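Local structure of transglutaminase-like enzymes, putative cysteine protease (Cytophaga hutchinsonii, 3ISR) at residues T28-N33 with G259-T264; E158-S163 with E176-C181; V235-L240 with F280-N285. The protein is probably a cysteine protease or related hydrolase with a transglutaminase-like fold, although its substrate is not known. All blocks are in the same frame, centred on the assembly; numbering follows the deposited sequence.

Contact 1. Residues T28-N33 with G259-T264; sequences TTFIFN and GNASST
T28 and N260 make the polar part of this contact, which has one hydrogen bond across it. The backbone N of N260 donates to T28 OG1 over 3.0 Å, with an angle of 145° at the hydrogen. With chi1 at -58°, OG1 stands anti to the carbonyl carbon of T28, beside its own backbone N, and there it meets the incoming amide. The same hydroxyl donates to the carbonyl O of S26, so it works as acceptor on one bond and donor on the other. S26 is held a second time, its OG bonded to ND2 of N260.

G259 CA lies 3.7 Å from T28 OG1. A side chain at G259 would collide with OG1 and would also press on the carbonyl O of the preceding residue.

The apolar part is small. The CB of A261 points at strand 28-32 and rests 3.6 Å from F30 CZ, the tip of the ring, which it approaches obliquely. T28 CG2 comes less near, 4.3 Å from A261 CB. The F30 ring is further enclosed by I257, by Y22 and by F80, whose ring it meets edge-to-face, while on the other face of the strand T29 and I31 pack on V107 and V106 of the second subunit.

The chain thus leaves strand 255-258, the antiparallel neighbour of strand 28-32, and passes through G259 and N260 into strand 261-272, which pairs with strand 12-24: a crossing between two antiparallel sheets that enclose aromatic side chains between them.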
ATOM      1  N   THR B  28      17.044  15.003 -22.213  1.00 18.93           N
ATOM      2  CA  THR B  28      15.699  14.496 -21.944  1.00 18.64           C
ATOM      3  C   THR B  28      14.940  14.227 -23.232  1.00 18.36           C
ATOM      4  O   THR B  28      14.992  15.030 -24.165  1.00 18.28           O
ATOM      5  CB  THR B  28      14.911  15.512 -21.074  1.00 18.58           C
ATOM      6  OG1 THR B  28      15.618  15.747 -19.847  1.00 17.81           O
ATOM      7  CG2 THR B  28      13.522  15.006 -20.760  1.00 17.85           C
ATOM      8  N   THR B  29      14.246  13.096 -23.274  1.00 18.23           N
ATOM      9  CA  THR B  29      13.302  12.789 -24.346  1.00 17.94           C
ATOM     10  C   THR B  29      11.873  12.946 -23.835  1.00 17.72           C
ATOM     11  O   THR B  29      11.557  12.518 -22.717  1.00 17.79           O
ATOM     12  CB  THR B  29      13.533  11.363 -24.904  1.00 18.55           C
ATOM     13  OG1 THR B  29      14.800  11.333 -25.558  1.00 18.70           O
ATOM     14  CG2 THR B  29      12.448  10.967 -25.921  1.00 17.90           C
ATOM     15  N   PHE B  30      11.032  13.586 -24.650  1.00 16.72           N
ATOM     16  CA  PHE B  30       9.623  13.812 -24.324  1.00 16.42           C
ATOM     17  C   PHE B  30       8.764  13.036 -25.289  1.00 16.63           C
ATOM     18  O   PHE B  30       9.059  12.969 -26.487  1.00 17.27           O
ATOM     19  CB  PHE B  30       9.269  15.295 -24.478  1.00 16.13           C
ATOM     20  CG  PHE B  30       9.968  16.186 -23.510  1.00 13.91           C
ATOM     21  CD1 PHE B  30       9.306  16.658 -22.384  1.00 12.60           C
ATOM     22  CD2 PHE B  30      11.290  16.562 -23.723  1.00 13.89           C
ATOM     23  CE1 PHE B  30       9.957  17.503 -21.483  1.00 13.65           C
ATOM     24  CE2 PHE B  30      11.943  17.392 -22.829  1.00 12.40           C
ATOM     25  CZ  PHE B  30      11.273  17.857 -21.700  1.00 12.17           C
ATOM     26  N   ILE B  31       7.699  12.446 -24.771  1.00 16.48           N
ATOM     27  CA  ILE B  31       6.649  11.931 -25.626  1.00 16.26           C
ATOM     28  C   ILE B  31       5.401  12.636 -25.167  1.00 16.78           C
ATOM     29  O   ILE B  31       4.968  12.466 -24.013  1.00 17.30           O
ATOM     30  CB  ILE B  31       6.432  10.417 -25.483  1.00 16.29           C
ATOM     31  CG1 ILE B  31       7.741   9.664 -25.738  1.00 15.97           C
ATOM     32  CG2 ILE B  31       5.332   9.948 -26.472  1.00 15.07           C
ATOM     33  CD1 ILE B  31       7.612   8.140 -25.525  1.00 15.60           C
ATOM     34  N   PHE B  32       4.834  13.428 -26.070  1.00 16.25           N
ATOM     35  CA  PHE B  32       3.676  14.227 -25.753  1.00 16.45           C
ATOM     36  C   PHE B  32       2.404  13.646 -26.352  1.00 16.09           C
ATOM     37  O   PHE B  32       2.442  12.962 -27.370  1.00 15.81           O
ATOM     38  CB  PHE B  32       3.852  15.649 -26.299  1.00 16.36           C
ATOM     39  CG  PHE B  32       4.914  16.443 -25.607  1.00 17.72           C
ATOM     40  CD1 PHE B  32       4.765  16.818 -24.281  1.00 17.86           C
ATOM     41  CD2 PHE B  32       6.048  16.854 -26.300  1.00 19.35           C
ATOM     42  CE1 PHE B  32       5.737  17.576 -23.644  1.00 20.46           C
ATOM     43  CE2 PHE B  32       7.024  17.615 -25.674  1.00 19.85           C
ATOM     44  CZ  PHE B  32       6.869  17.972 -24.341  1.00 19.60           C
ATOM     45  N   ASN B  33       1.272  13.954 -25.725  1.00 16.20           N
ATOM     46  CA  ASN B  33      -0.011  13.591 -26.297  1.00 16.59           C
ATOM     47  C   ASN B  33      -0.963  14.763 -26.226  1.00 16.85           C
ATOM     48  O   ASN B  33      -1.728  14.881 -25.252  1.00 16.20           O
ATOM     49  CB  ASN B  33      -0.600  12.385 -25.572  1.00 17.12           C
ATOM     50  CG  ASN B  33      -1.816  11.838 -26.265  1.00 18.02           C
ATOM     51  OD1 ASN B  33      -1.970  11.947 -27.501  1.00 22.39           O
ATOM     52  ND2 ASN B  33      -2.697  11.246 -25.483  1.00 17.07           N
ATOM     53  N   GLY B 259      14.186  11.604 -18.555  1.00 16.87           N
ATOM     54  CA  GLY B 259      15.303  12.484 -18.205  1.00 17.58           C
ATOM     55  C   GLY B 259      14.884  13.351 -17.034  1.00 18.24           C
ATOM     56  O   GLY B 259      14.221  12.869 -16.112  1.00 18.31           O
ATOM     57  N   ASN B 260      15.258  14.628 -17.073  1.00 18.24           N
ATOM     58  CA  ASN B 260      14.947  15.572 -15.995  1.00 18.72           C
ATOM     59  C   ASN B 260      14.485  16.924 -16.517  1.00 18.07           C
ATOM     60  O   ASN B 260      15.290  17.709 -17.013  1.00 17.96           O
ATOM     61  CB  ASN B 260      16.172  15.791 -15.100  1.00 19.10           C
ATOM     62  CG  ASN B 260      16.528  14.565 -14.297  1.00 21.09           C
ATOM     63  OD1 ASN B 260      15.829  14.217 -13.345  1.00 24.61           O
ATOM     64  ND2 ASN B 260      17.626  13.900 -14.671  1.00 23.42           N
ATOM     65  N   ALA B 261      13.193  17.190 -16.398  1.00 17.50           N
ATOM     66  CA  ALA B 261      12.626  18.446 -16.871  1.00 17.13           C
ATOM     67  C   ALA B 261      11.312  18.708 -16.163  1.00 17.18           C
ATOM     68  O   ALA B 261      10.637  17.771 -15.727  1.00 17.18           O
ATOM     69  CB  ALA B 261      12.421  18.407 -18.380  1.00 16.90           C
ATOM     70  N   SER B 262      10.960  19.982 -16.029  1.00 16.85           N
ATOM     71  CA  SER B 262       9.684  20.356 -15.445  1.00 17.09           C
ATOM     72  C   SER B 262       9.054  21.501 -16.234  1.00 16.81           C
ATOM     73  O   SER B 262       9.758  22.323 -16.852  1.00 16.79           O
ATOM     74  CB  SER B 262       9.844  20.720 -13.964  1.00 17.30           C
ATOM     75  OG  SER B 262      10.734  21.809 -13.814  1.00 18.37           O
ATOM     76  N   SER B 263       7.726  21.538 -16.229  1.00 16.25           N
ATOM     77  CA  SER B 263       6.986  22.533 -16.987  1.00 15.72           C
ATOM     78  C   SER B 263       6.952  23.838 -16.218  1.00 15.59           C
ATOM     79  O   SER B 263       6.873  23.846 -14.992  1.00 14.83           O
ATOM     80  CB  SER B 263       5.567  22.056 -17.289  1.00 15.74           C
ATOM     81  OG  SER B 263       4.855  21.865 -16.091  1.00 16.15           O
ATOM     82  N   THR B 264       7.023  24.946 -16.945  1.00 15.64           N
ATOM     83  CA  THR B 264       7.102  26.244 -16.298  1.00 16.31           C
ATOM     84  C   THR B 264       5.939  27.143 -16.678  1.00 16.66           C
ATOM     85  O   THR B 264       5.692  28.135 -15.997  1.00 16.79           O
ATOM     86  CB  THR B 264       8.449  26.959 -16.587  1.00 16.39           C
ATOM     87  OG1 THR B 264       8.646  27.059 -18.001  1.00 15.58           O
ATOM     88  CG2 THR B 264       9.629  26.200 -15.960  1.00 15.76           C
TER

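Contact 2. Residues E158-S163 with E176-C181; sequences EYISGS and ERAGVC
A two-stranded parallel sheet sets strand 158-159 beside strand 178-179, with E158 paired with A178 and Y159 with G179; the strands belong to a beta-alpha-beta unit whose helix is 170-176. Three backbone hydrogen bonds hold it. E158 N donates to R177 O at 2.8 Å, G179 N returns a bond to E158 O at 3.1 Å, and I160 N reaches G179 O at 2.9 Å.

Y159 lies over the second strand. Its CG is anti to the backbone N (chi1 -174°), and the ring has G179 O over one face, 3.9 Å above its plane and offset toward the rim. Farther out, Y159 CE1 lies 3.6 Å from V180 CA and equally near C181 N, while CG1 of V180 touches CZ and OH of the tyrosine. With A178 on the other face of this small sheet, the CD1 methyl of I160 lies 3.8 Å from A178 CB.

Beyond the strand the chain makes a type II turn from I160 to S163, with G162 at positive phi, and S163 OG donates to I160 O over 2.7 Å. V180 CG1 packs against this turn, 3.5 Å from I160 O.

R177, the first residue past helix 170-176, has positive phi and sends its guanidinium away to I174 O, N156 O and E135 of the third subunit. V180 is the N-cap of helix 181-194, and its N is bonded to the carboxylate of D183. C181, the first residue of that helix, touches H215; a cysteine at the start of a helix, beside a histidine on a neighbouring strand, is typical of the transglutaminase-like active site, and C181 is probably the nucleophile.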
ATOM      1  N   GLU B 158     -13.701  14.229  -2.943  1.00 15.76           N
ATOM      2  CA  GLU B 158     -13.580  15.684  -3.071  1.00 16.51           C
ATOM      3  C   GLU B 158     -12.682  16.045  -4.226  1.00 15.82           C
ATOM      4  O   GLU B 158     -11.635  15.432  -4.405  1.00 14.85           O
ATOM      5  CB  GLU B 158     -12.978  16.270  -1.805  1.00 17.27           C
ATOM      6  CG  GLU B 158     -13.728  15.847  -0.572  1.00 22.20           C
ATOM      7  CD  GLU B 158     -13.523  16.784   0.591  1.00 26.89           C
ATOM      8  OE1 GLU B 158     -12.722  17.740   0.482  1.00 30.31           O
ATOM      9  OE2 GLU B 158     -14.177  16.553   1.623  1.00 31.22           O
ATOM     10  N   TYR B 159     -13.060  17.062  -4.994  1.00 15.32           N
ATOM     11  CA  TYR B 159     -12.175  17.528  -6.036  1.00 15.64           C
ATOM     12  C   TYR B 159     -11.184  18.534  -5.428  1.00 16.24           C
ATOM     13  O   TYR B 159     -11.575  19.616  -5.005  1.00 15.57           O
ATOM     14  CB  TYR B 159     -12.949  18.142  -7.208  1.00 15.84           C
ATOM     15  CG  TYR B 159     -12.034  18.506  -8.364  1.00 16.80           C
ATOM     16  CD1 TYR B 159     -11.943  17.701  -9.496  1.00 17.85           C
ATOM     17  CD2 TYR B 159     -11.245  19.657  -8.304  1.00 19.55           C
ATOM     18  CE1 TYR B 159     -11.078  18.031 -10.545  1.00 20.14           C
ATOM     19  CE2 TYR B 159     -10.394  20.000  -9.333  1.00 22.31           C
ATOM     20  CZ  TYR B 159     -10.312  19.190 -10.451  1.00 22.81           C
ATOM     21  OH  TYR B 159      -9.454  19.573 -11.457  1.00 27.55           O
ATOM     22  N   ILE B 160      -9.905  18.161  -5.363  1.00 15.93           N
ATOM     23  CA  ILE B 160      -8.899  19.033  -4.745  1.00 16.95           C
ATOM     24  C   ILE B 160      -7.621  19.084  -5.565  1.00 16.82           C
ATOM     25  O   ILE B 160      -6.912  18.099  -5.641  1.00 16.58           O
ATOM     26  CB  ILE B 160      -8.520  18.610  -3.281  1.00 17.20           C
ATOM     27  CG1 ILE B 160      -9.750  18.303  -2.418  1.00 17.87           C
ATOM     28  CG2 ILE B 160      -7.642  19.691  -2.618  1.00 17.37           C
ATOM     29  CD1 ILE B 160      -9.419  17.952  -0.939  1.00 19.41           C
ATOM     30  N   SER B 161      -7.327  20.243  -6.156  1.00 17.79           N
ATOM     31  CA  SER B 161      -6.061  20.483  -6.864  1.00 18.67           C
ATOM     32  C   SER B 161      -4.858  20.178  -5.982  1.00 18.63           C
ATOM     33  O   SER B 161      -4.831  20.555  -4.812  1.00 18.54           O
ATOM     34  CB  SER B 161      -5.974  21.950  -7.324  1.00 19.15           C
ATOM     35  OG  SER B 161      -7.017  22.239  -8.234  1.00 22.06           O
ATOM     36  N   GLY B 162      -3.871  19.482  -6.545  1.00 18.76           N
ATOM     37  CA  GLY B 162      -2.609  19.227  -5.855  1.00 18.61           C
ATOM     38  C   GLY B 162      -2.625  18.161  -4.772  1.00 18.53           C
ATOM     39  O   GLY B 162      -1.636  17.994  -4.060  1.00 18.86           O
ATOM     40  N   SER B 163      -3.737  17.449  -4.628  1.00 18.06           N
ATOM     41  CA  SER B 163      -3.862  16.435  -3.588  1.00 18.07           C
ATOM     42  C   SER B 163      -3.260  15.078  -3.997  1.00 18.32           C
ATOM     43  O   SER B 163      -3.081  14.199  -3.149  1.00 17.88           O
ATOM     44  CB  SER B 163      -5.338  16.239  -3.215  1.00 18.37           C
ATOM     45  OG  SER B 163      -6.099  15.861  -4.363  1.00 17.45           O
ATOM     46  N   GLU B 176      -8.440   7.632  -0.032  1.00 15.87           N
ATOM     47  CA  GLU B 176      -7.977   9.028   0.121  1.00 16.69           C
ATOM     48  C   GLU B 176      -9.148   9.997  -0.025  1.00 16.40           C
ATOM     49  O   GLU B 176      -9.211  11.010   0.678  1.00 16.32           O
ATOM     50  CB  GLU B 176      -6.866   9.375  -0.903  1.00 17.06           C
ATOM     51  CG  GLU B 176      -5.477   8.942  -0.451  1.00 19.91           C
ATOM     52  CD  GLU B 176      -4.393   8.960  -1.560  1.00 24.44           C
ATOM     53  OE1 GLU B 176      -4.526   9.670  -2.608  1.00 24.08           O
ATOM     54  OE2 GLU B 176      -3.389   8.250  -1.343  1.00 22.57           O
ATOM     55  N   ARG B 177     -10.053   9.683  -0.953  1.00 16.62           N
ATOM     56  CA  ARG B 177     -11.287  10.464  -1.199  1.00 16.63           C
ATOM     57  C   ARG B 177     -11.026  11.904  -1.630  1.00 16.56           C
ATOM     58  O   ARG B 177     -11.834  12.799  -1.351  1.00 16.87           O
ATOM     59  CB  ARG B 177     -12.202  10.458   0.029  1.00 16.23           C
ATOM     60  CG  ARG B 177     -12.615   9.056   0.522  1.00 16.78           C
ATOM     61  CD  ARG B 177     -13.313   8.243  -0.567  1.00 16.06           C
ATOM     62  NE  ARG B 177     -13.967   7.050  -0.012  1.00 15.45           N
ATOM     63  CZ  ARG B 177     -15.128   7.084   0.646  1.00 15.84           C
ATOM     64  NH1 ARG B 177     -15.778   8.229   0.801  1.00 15.05           N
ATOM     65  NH2 ARG B 177     -15.653   5.971   1.145  1.00 16.08           N
ATOM     66  N   ALA B 178      -9.897  12.121  -2.290  1.00 16.04           N
ATOM     67  CA  ALA B 178      -9.590  13.408  -2.885  1.00 16.46           C
ATOM     68  C   ALA B 178      -8.759  13.206  -4.154  1.00 16.26           C
ATOM     69  O   ALA B 178      -7.934  12.300  -4.231  1.00 16.70           O
ATOM     70  CB  ALA B 178      -8.841  14.293  -1.876  1.00 16.78           C
ATOM     71  N   GLY B 179      -8.976  14.040  -5.163  1.00 15.41           N
ATOM     72  CA  GLY B 179      -8.198  13.924  -6.382  1.00 15.02           C
ATOM     73  C   GLY B 179      -8.639  14.961  -7.388  1.00 15.77           C
ATOM     74  O   GLY B 179      -9.393  15.883  -7.045  1.00 15.29           O
ATOM     75  N   VAL B 180      -8.146  14.808  -8.615  1.00 15.51           N
ATOM     76  CA  VAL B 180      -8.492  15.677  -9.730  1.00 15.91           C
ATOM     77  C   VAL B 180      -9.020  14.763 -10.838  1.00 15.99           C
ATOM     78  O   VAL B 180      -9.242  13.566 -10.588  1.00 16.14           O
ATOM     79  CB  VAL B 180      -7.293  16.533 -10.192  1.00 16.67           C
ATOM     80  CG1 VAL B 180      -6.989  17.648  -9.158  1.00 16.93           C
ATOM     81  CG2 VAL B 180      -6.047  15.661 -10.445  1.00 17.43           C
ATOM     82  N   CYS B 181      -9.253  15.286 -12.036  1.00 15.15           N
ATOM     83  CA  CYS B 181      -9.979  14.477 -13.022  1.00 16.08           C
ATOM     84  C   CYS B 181      -9.322  13.114 -13.311  1.00 14.89           C
ATOM     85  O   CYS B 181     -10.019  12.125 -13.445  1.00 14.24           O
ATOM     86  CB  CYS B 181     -10.247  15.257 -14.316  1.00 16.32           C
ATOM     87  SG  CYS B 181      -8.798  15.818 -15.197  1.00 21.97           S
TER

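Contact 3. Residues V235-L240 with F280-N285; sequences VPLNGL and FWYDKN
N238 OD1 accepts the backbone N-H of F280 at 2.9 Å, the shortest polar bond between 235-240 and 280-285. The donor stands above the plane of the amide rather than in it. A chi1 of 57° sets CG of N238 between its backbone N and carbonyl carbon, and the amide carbon comes 3.6 Å from F280 CB. The other end of the amide, ND2, is bonded to T278 O and Y92 OH, so the group is fixed from both ends. An alanine here would probably leave F280 N, T278 O and Y92 OH without this shared partner and open a gap beside F280 CB.

The other backbone polar atom of F280 is also taken: L237 N donates to F280 O at 3.1 Å. Both peptide groups flanking F280 are therefore tied to the 3-10 segment 237-239.

Three aromatic rings follow in a row and are met differently. W281 lies side by side with P236; its six-membered ring takes P236 CA over one face in a CH-pi contact, 4.0 Å from the centroid and 12° off the normal, while CZ3 of the same ring reaches V235 O at 3.2 Å. Y282 receives L237 CD1 over a face, 3.7 Å from its centroid, the two side chains crossing at about a right angle. That same methyl lies near the plane of the F280 ring, at its edge, 4.3 Å from F280 CD2.

Y282 OH is bonded to I228 O of strand 225-229 and to L290 N of strand 288-291, and its ring meets F229. The contact thereby links the loop between strands 225-229 and 240-246, where V235 packs on D230 and H215, to the run leading into strand 288-291.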
ATOM      1  N   VAL B 235     -17.771  19.405 -16.721  1.00 17.29           N
ATOM      2  CA  VAL B 235     -17.937  19.836 -18.107  1.00 18.54           C
ATOM      3  C   VAL B 235     -19.173  19.250 -18.778  1.00 17.90           C
ATOM      4  O   VAL B 235     -19.559  18.121 -18.471  1.00 17.96           O
ATOM      5  CB  VAL B 235     -16.678  19.517 -18.958  1.00 18.82           C
ATOM      6  CG1 VAL B 235     -15.414  20.009 -18.261  1.00 20.94           C
ATOM      7  CG2 VAL B 235     -16.545  18.024 -19.239  1.00 19.54           C
ATOM      8  N   PRO B 236     -19.795  20.005 -19.705  1.00 17.27           N
ATOM      9  CA  PRO B 236     -20.855  19.394 -20.510  1.00 16.81           C
ATOM     10  C   PRO B 236     -20.254  18.296 -21.379  1.00 16.68           C
ATOM     11  O   PRO B 236     -19.205  18.513 -22.003  1.00 16.73           O
ATOM     12  CB  PRO B 236     -21.372  20.571 -21.367  1.00 16.78           C
ATOM     13  CG  PRO B 236     -20.207  21.496 -21.475  1.00 16.62           C
ATOM     14  CD  PRO B 236     -19.508  21.390 -20.134  1.00 17.63           C
ATOM     15  N   LEU B 237     -20.878  17.117 -21.393  1.00 16.16           N
ATOM     16  CA  LEU B 237     -20.264  15.962 -22.032  1.00 16.20           C
ATOM     17  C   LEU B 237     -20.103  16.170 -23.535  1.00 15.99           C
ATOM     18  O   LEU B 237     -19.167  15.637 -24.134  1.00 15.93           O
ATOM     19  CB  LEU B 237     -21.059  14.677 -21.756  1.00 16.75           C
ATOM     20  CG  LEU B 237     -21.266  14.344 -20.275  1.00 17.73           C
ATOM     21  CD1 LEU B 237     -22.168  13.135 -20.131  1.00 19.55           C
ATOM     22  CD2 LEU B 237     -19.925  14.123 -19.597  1.00 18.33           C
ATOM     23  N   ASN B 238     -20.992  16.965 -24.130  1.00 15.03           N
ATOM     24  CA  ASN B 238     -20.930  17.213 -25.562  1.00 14.71           C
ATOM     25  C   ASN B 238     -19.936  18.301 -25.940  1.00 15.03           C
ATOM     26  O   ASN B 238     -19.805  18.629 -27.123  1.00 15.05           O
ATOM     27  CB  ASN B 238     -22.326  17.526 -26.150  1.00 14.61           C
ATOM     28  CG  ASN B 238     -23.016  18.718 -25.483  1.00 14.57           C
ATOM     29  OD1 ASN B 238     -22.690  19.116 -24.363  1.00 15.85           O
ATOM     30  ND2 ASN B 238     -24.016  19.249 -26.155  1.00 14.47           N
ATOM     31  N   GLY B 239     -19.256  18.867 -24.945  1.00 14.51           N
ATOM     32  CA  GLY B 239     -18.197  19.849 -25.195  1.00 14.72           C
ATOM     33  C   GLY B 239     -16.782  19.283 -25.286  1.00 15.56           C
ATOM     34  O   GLY B 239     -15.817  20.042 -25.349  1.00 15.74           O
ATOM     35  N   LEU B 240     -16.658  17.953 -25.317  1.00 14.72           N
ATOM     36  CA  LEU B 240     -15.345  17.295 -25.335  1.00 15.53           C
ATOM     37  C   LEU B 240     -14.779  17.042 -26.720  1.00 15.41           C
ATOM     38  O   LEU B 240     -15.478  16.585 -27.624  1.00 16.59           O
ATOM     39  CB  LEU B 240     -15.399  15.966 -24.575  1.00 14.47           C
ATOM     40  CG  LEU B 240     -15.630  16.068 -23.071  1.00 15.93           C
ATOM     41  CD1 LEU B 240     -16.094  14.703 -22.511  1.00 13.14           C
ATOM     42  CD2 LEU B 240     -14.373  16.538 -22.349  1.00 16.85           C
ATOM     43  N   PHE B 280     -25.055  19.220 -22.719  1.00 14.49           N
ATOM     44  CA  PHE B 280     -25.692  17.952 -22.403  1.00 14.73           C
ATOM     45  C   PHE B 280     -25.174  17.468 -21.054  1.00 15.33           C
ATOM     46  O   PHE B 280     -23.963  17.374 -20.853  1.00 14.51           O
ATOM     47  CB  PHE B 280     -25.377  16.906 -23.477  1.00 14.13           C
ATOM     48  CG  PHE B 280     -26.028  15.581 -23.229  1.00 14.55           C
ATOM     49  CD1 PHE B 280     -27.208  15.244 -23.878  1.00 14.46           C
ATOM     50  CD2 PHE B 280     -25.465  14.672 -22.333  1.00 14.36           C
ATOM     51  CE1 PHE B 280     -27.813  14.022 -23.637  1.00 14.86           C
ATOM     52  CE2 PHE B 280     -26.062  13.450 -22.088  1.00 13.59           C
ATOM     53  CZ  PHE B 280     -27.231  13.116 -22.739  1.00 14.27           C
ATOM     54  N   TRP B 281     -26.093  17.158 -20.140  1.00 16.02           N
ATOM     55  CA  TRP B 281     -25.726  16.559 -18.854  1.00 16.94           C
ATOM     56  C   TRP B 281     -26.619  15.359 -18.614  1.00 17.28           C
ATOM     57  O   TRP B 281     -27.768  15.362 -19.048  1.00 16.45           O
ATOM     58  CB  TRP B 281     -25.980  17.554 -17.729  1.00 17.54           C
ATOM     59  CG  TRP B 281     -25.215  18.847 -17.818  1.00 18.54           C
ATOM     60  CD1 TRP B 281     -25.650  20.026 -18.364  1.00 18.72           C
ATOM     61  CD2 TRP B 281     -23.893  19.099 -17.314  1.00 19.58           C
ATOM     62  NE1 TRP B 281     -24.679  20.995 -18.234  1.00 19.67           N
ATOM     63  CE2 TRP B 281     -23.592  20.455 -17.592  1.00 20.63           C
ATOM     64  CE3 TRP B 281     -22.936  18.311 -16.647  1.00 20.95           C
ATOM     65  CZ2 TRP B 281     -22.368  21.044 -17.236  1.00 21.09           C
ATOM     66  CZ3 TRP B 281     -21.712  18.899 -16.292  1.00 20.13           C
ATOM     67  CH2 TRP B 281     -21.447  20.253 -16.586  1.00 22.10           C
ATOM     68  N   TYR B 282     -26.128  14.344 -17.902  1.00 17.83           N
ATOM     69  CA  TYR B 282     -27.015  13.255 -17.487  1.00 18.95           C
ATOM     70  C   TYR B 282     -27.876  13.678 -16.298  1.00 19.80           C
ATOM     71  O   TYR B 282     -27.493  14.535 -15.497  1.00 19.43           O
ATOM     72  CB  TYR B 282     -26.236  11.992 -17.075  1.00 19.00           C
ATOM     73  CG  TYR B 282     -25.455  11.308 -18.174  1.00 18.99           C
ATOM     74  CD1 TYR B 282     -26.004  11.120 -19.448  1.00 19.32           C
ATOM     75  CD2 TYR B 282     -24.175  10.813 -17.928  1.00 18.58           C
ATOM     76  CE1 TYR B 282     -25.275  10.475 -20.447  1.00 19.36           C
ATOM     77  CE2 TYR B 282     -23.454  10.161 -18.915  1.00 18.00           C
ATOM     78  CZ  TYR B 282     -24.005  10.005 -20.178  1.00 17.22           C
ATOM     79  OH  TYR B 282     -23.296   9.368 -21.173  1.00 15.87           O
ATOM     80  N   ASP B 283     -29.036  13.050 -16.185  1.00 21.40           N
ATOM     81  CA  ASP B 283     -29.833  13.105 -14.971  1.00 22.74           C
ATOM     82  C   ASP B 283     -30.160  11.653 -14.645  1.00 23.53           C
ATOM     83  O   ASP B 283     -30.526  10.890 -15.547  1.00 23.90           O
ATOM     84  CB  ASP B 283     -31.103  13.926 -15.194  1.00 22.73           C
ATOM     85  N   LYS B 284     -30.013  11.264 -13.374  1.00 24.28           N
ATOM     86  CA  LYS B 284     -30.220   9.866 -12.952  1.00 24.89           C
ATOM     87  C   LYS B 284     -31.514   9.246 -13.505  1.00 25.49           C
ATOM     88  O   LYS B 284     -31.632   8.010 -13.610  1.00 25.34           O
ATOM     89  CB  LYS B 284     -30.182   9.742 -11.423  1.00 25.16           C
ATOM     90  N   ASN B 285     -32.455  10.126 -13.870  1.00 25.78           N
ATOM     91  CA  ASN B 285     -33.805   9.766 -14.318  1.00 26.15           C
ATOM     92  C   ASN B 285     -34.020   9.808 -15.842  1.00 26.31           C
ATOM     93  O   ASN B 285     -35.157   9.800 -16.322  1.00 26.51           O
ATOM     94  CB  ASN B 285     -34.822  10.664 -13.615  1.00 25.82           C
ATOM     95  CG  ASN B 285     -34.802  10.495 -12.105  1.00 26.13           C
ATOM     96  OD1 ASN B 285     -35.071   9.410 -11.584  1.00 25.44           O
ATOM     97  ND2 ASN B 285     -34.483  11.573 -11.395  1.00 26.15           N
TER

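Contacts 2 and 3 both reach the probable active site, sharing H215 as a neighbour. C181 of contact 2 touches it; V235 and L240 of contact 3 pack on it, and V235 also on D230, the likely third member of a Cys-His-Asp triad. Their centres are about 21 Å apart, nearest atoms about 8 Å. Contact 1 lies where strand 28-32 meets the start of strand 261-272, away from this site: its centre is about 24 Å from that of contact 2 and about 33 Å from that of contact 3, nearest atoms about 12 and 13 Å. Contact 2 is nested within the loop closed by contact 1, whereas the segments of contacts 1 and 3 alternate.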